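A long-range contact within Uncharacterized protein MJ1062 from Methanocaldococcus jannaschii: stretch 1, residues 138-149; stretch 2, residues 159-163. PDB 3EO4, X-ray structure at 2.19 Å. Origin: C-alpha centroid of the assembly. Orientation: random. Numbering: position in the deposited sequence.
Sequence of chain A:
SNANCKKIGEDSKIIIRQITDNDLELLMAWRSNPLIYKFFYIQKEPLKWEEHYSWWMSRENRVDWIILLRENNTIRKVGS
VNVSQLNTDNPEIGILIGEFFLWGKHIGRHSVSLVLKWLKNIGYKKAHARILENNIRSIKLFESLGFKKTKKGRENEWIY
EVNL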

# COMPACT_ATOMS: atom_id res chain seq x y z
N SER A 138 -17.30 1.00 9.34
CA SER A 138 -16.77 1.98 10.25
C SER A 138 -17.85 2.44 11.24
O SER A 138 -17.59 2.56 12.43
N ILE A 139 -19.06 2.62 10.75
CA ILE A 139 -20.20 2.88 11.63
C ILE A 139 -20.34 1.78 12.70
O ILE A 139 -20.50 2.09 13.87
N LYS A 140 -20.25 0.51 12.30
CA LYS A 140 -20.34 -0.60 13.26
C LYS A 140 -19.20 -0.61 14.26
O LYS A 140 -19.41 -0.88 15.44
N LEU A 141 -18.00 -0.31 13.78
CA LEU A 141 -16.82 -0.19 14.63
C LEU A 141 -17.06 0.81 15.78
O LEU A 141 -16.91 0.45 16.95
N PHE A 142 -17.42 2.04 15.44
CA PHE A 142 -17.52 3.10 16.45
C PHE A 142 -18.73 2.95 17.37
O PHE A 142 -18.62 3.18 18.59
N GLU A 143 -19.85 2.52 16.80
CA GLU A 143 -21.01 2.18 17.62
C GLU A 143 -20.72 0.98 18.56
O GLU A 143 -21.25 0.92 19.66
N SER A 144 -19.86 0.05 18.16
CA SER A 144 -19.53 -1.03 19.11
C SER A 144 -18.75 -0.48 20.32
O SER A 144 -18.69 -1.10 21.37
N LEU A 145 -18.19 0.70 20.17
CA LEU A 145 -17.47 1.36 21.27
C LEU A 145 -18.29 2.44 21.95
O LEU A 145 -17.77 3.24 22.73
N GLY A 146 -19.59 2.47 21.66
CA GLY A 146 -20.45 3.38 22.34
C GLY A 146 -20.60 4.77 21.73
O GLY A 146 -21.25 5.61 22.32
N PHE A 147 -20.00 5.01 20.56
CA PHE A 147 -20.21 6.27 19.80
C PHE A 147 -21.66 6.35 19.32
O PHE A 147 -22.28 5.33 18.98
N LYS A 148 -22.15 7.58 19.25
CA LYS A 148 -23.56 7.88 18.96
C LYS A 148 -23.61 8.90 17.85
O LYS A 148 -22.94 9.93 17.95
N LYS A 149 -24.38 8.63 16.80
CA LYS A 149 -24.60 9.61 15.75
C LYS A 149 -25.14 10.88 16.39
O LYS A 149 -26.16 10.84 17.06
N ILE A 159 -21.20 12.97 12.13
CA ILE A 159 -20.36 12.97 13.31
C ILE A 159 -20.99 12.05 14.34
O ILE A 159 -22.22 12.11 14.56
N TYR A 160 -20.14 11.21 14.93
CA TYR A 160 -20.46 10.26 15.97
C TYR A 160 -19.56 10.61 17.15
O TYR A 160 -18.36 10.76 16.96
N GLU A 161 -20.13 10.73 18.36
CA GLU A 161 -19.37 11.19 19.52
C GLU A 161 -19.45 10.20 20.65
O GLU A 161 -20.42 9.44 20.74
N VAL A 162 -18.45 10.23 21.51
CA VAL A 162 -18.44 9.37 22.68
C VAL A 162 -17.90 10.16 23.87
O VAL A 162 -17.06 11.07 23.70
N ASN A 163 -18.42 9.84 25.05
CA ASN A 163 -17.86 10.31 26.32
C ASN A 163 -16.86 9.28 26.77
O ASN A 163 -17.14 8.08 26.74

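The frame for this contact is a short antiparallel pairing. Lys-148 and Glu-161 form its hydrogen-bonded pair, with Lys-148 N donating to Glu-161 O at 2.9 Å and Glu-161 N returning a bond to Lys-148 O at 3.0 Å. The same two carbonyls also accept CA-H contacts from the neighbouring residues: Phe-147 CA lies 3.3 Å from Glu-161 O, and Tyr-160 CA lies 3.2 Å from Lys-148 O. This register sets the sides. Lys-149 and Tyr-160 send their side chains to one face of the sheet, where the helix of the first stretch also contributes, while Lys-148 and Glu-161 send theirs to the other.

The apolar packing is built on two aromatic rings, both with chi1 in m. Tyr-160 loses more surface to the other stretch than any other residue here. With chi1 at -74° and chi2 at -105°, its ring reaches the helix residues Ile-139 and Glu-143, and Ile-139, in the m, t rotamer, meets its outer end: Ile-139 CG1 is 4.1 Å from Tyr-160 CZ and 3.7 Å from Tyr-160 OH. At the base of the same side chain, Phe-147 CB sits 4.0 Å from Tyr-160 CB, so the loop residue before the strand closes against the tyrosine stem. The Phe-147 ring then turns its edge to the backbone, with Phe-147 CD1 3.4 Å from Tyr-160 O near the ring plane.

CH-pi contacts cover one face of each ring. Val-162, chi1 p, points toward the first stretch and places its CB 3.6 Å from the centroid of the Phe-147 ring, only 5° off the normal, an almost ideal perch; Val-162 CG1 reaches Phe-147 CZ at 3.6 Å. Its other methyl, Val-162 CG2, rests 3.6 Å from Gly-146 O and 3.7 Å from Leu-145 O, so the branched residue fills the space beside the turn as well as covering the ring. Glycine suits that turn: at phi 88° and psi 4°, a CB on Gly-146 would be jammed against the carbonyl oxygen of Leu-145. On Tyr-160, the cover comes from Lys-149, whose CB stands 4.1 Å from the ring centroid and 26° off the normal. A lysine thus serves as an apolar lid through its aliphatic stem, with chi1 and chi2 both t, and its Lys-149 CE comes within 3.2 Å of Tyr-160 OH.

The polar layer lies at the margin of the tyrosine. Glu-143, m then t, approaches the ring edge, with Glu-143 OE2 3.5 Å from Tyr-160 CE1, but their polar link runs through a water. That water donates to Glu-143 OE2 at 2.7 Å, hydrogen-bonds Tyr-160 OH at 2.7 Å, and accepts a weak bond from Lys-149 NZ at 3.5 Å. The rule to take away is economical: a backbone pair fixes the register, aliphatic groups cover the rings, and one water links the hydroxyl to Glu-143 and, weakly, to Lys-149 where the packing meets solvent-facing charged residues.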

# COMPACT_ATOMS: atom_id res chain seq x y z
CB SER A 138 -16.14 3.13 9.48
OG SER A 138 -15.95 4.23 10.34
CB ILE A 139 -21.51 3.07 10.81
CG1 ILE A 139 -21.39 4.37 9.97
CG2 ILE A 139 -22.77 3.03 11.72
CD1 ILE A 139 -22.49 4.57 8.91
CB LYS A 140 -20.33 -1.93 12.52
CG LYS A 140 -21.63 -2.16 11.84
CD LYS A 140 -21.60 -3.44 11.06
CE LYS A 140 -23.01 -3.80 10.61
NZ LYS A 140 -23.05 -5.27 10.40
CB LEU A 141 -15.59 0.22 13.78
CG LEU A 141 -14.14 0.25 14.32
CD1 LEU A 141 -13.21 0.58 13.19
CD2 LEU A 141 -13.91 1.23 15.47
CB PHE A 142 -17.49 4.49 15.80
CG PHE A 142 -16.12 4.90 15.32
CD1 PHE A 142 -15.18 5.40 16.22
CD2 PHE A 142 -15.77 4.77 13.97
CE1 PHE A 142 -13.91 5.79 15.77
CE2 PHE A 142 -14.52 5.14 13.52
CZ PHE A 142 -13.58 5.64 14.40
CB GLU A 143 -22.27 1.94 16.78
CG GLU A 143 -22.71 3.19 15.95
CD GLU A 143 -24.10 3.06 15.36
OE1 GLU A 143 -24.54 1.92 15.08
OE2 GLU A 143 -24.77 4.11 15.16
CB SER A 144 -18.76 -2.16 18.42
OG SER A 144 -17.38 -1.84 18.34
CB LEU A 145 -16.14 1.95 20.79
CG LEU A 145 -15.10 0.95 20.26
CD1 LEU A 145 -13.97 1.70 19.55
CD2 LEU A 145 -14.57 0.02 21.37
CB PHE A 147 -19.31 6.38 18.58
CG PHE A 147 -17.86 6.69 18.89
CD1 PHE A 147 -17.31 7.92 18.52
CD2 PHE A 147 -17.04 5.73 19.52
CE1 PHE A 147 -15.95 8.20 18.78
CE2 PHE A 147 -15.66 6.01 19.79
CZ PHE A 147 -15.12 7.24 19.42
CB LYS A 148 -24.18 8.49 20.20
CG LYS A 148 -25.62 8.87 20.11
CD LYS A 148 -26.13 9.21 21.49
CE LYS A 148 -26.33 10.69 21.63
NZ LYS A 148 -27.68 10.98 21.07
CB LYS A 149 -25.57 9.10 14.68
CG LYS A 149 -25.52 9.94 13.40
CD LYS A 149 -26.69 9.63 12.46
CE LYS A 149 -26.38 8.41 11.64
NZ LYS A 149 -27.63 7.64 11.46
CB ILE A 159 -20.26 14.37 13.94
CG1 ILE A 159 -20.10 15.45 12.85
CG2 ILE A 159 -19.19 14.40 15.04
CD1 ILE A 159 -18.97 15.22 11.89
CB TYR A 160 -20.10 8.84 15.49
CG TYR A 160 -21.04 8.26 14.47
CD1 TYR A 160 -21.95 7.28 14.83
CD2 TYR A 160 -21.02 8.68 13.13
CE1 TYR A 160 -22.83 6.75 13.91
CE2 TYR A 160 -21.90 8.15 12.19
CZ TYR A 160 -22.80 7.19 12.60
OH TYR A 160 -23.66 6.64 11.71
CB GLU A 161 -19.86 12.55 20.04
CG GLU A 161 -19.94 13.61 18.98
CD GLU A 161 -19.98 15.04 19.52
OE1 GLU A 161 -19.72 15.97 18.72
OE2 GLU A 161 -20.26 15.24 20.74
CB VAL A 162 -17.57 8.10 22.43
CG1 VAL A 162 -16.09 8.38 22.68
CG2 VAL A 162 -18.06 6.91 23.25
CB ASN A 163 -18.93 10.49 27.39
CG ASN A 163 -19.90 11.59 27.05
OD1 ASN A 163 -21.08 11.36 26.88
ND2 ASN A 163 -19.39 12.80 26.92
O HOH W 1 -25.65 5.18 12.88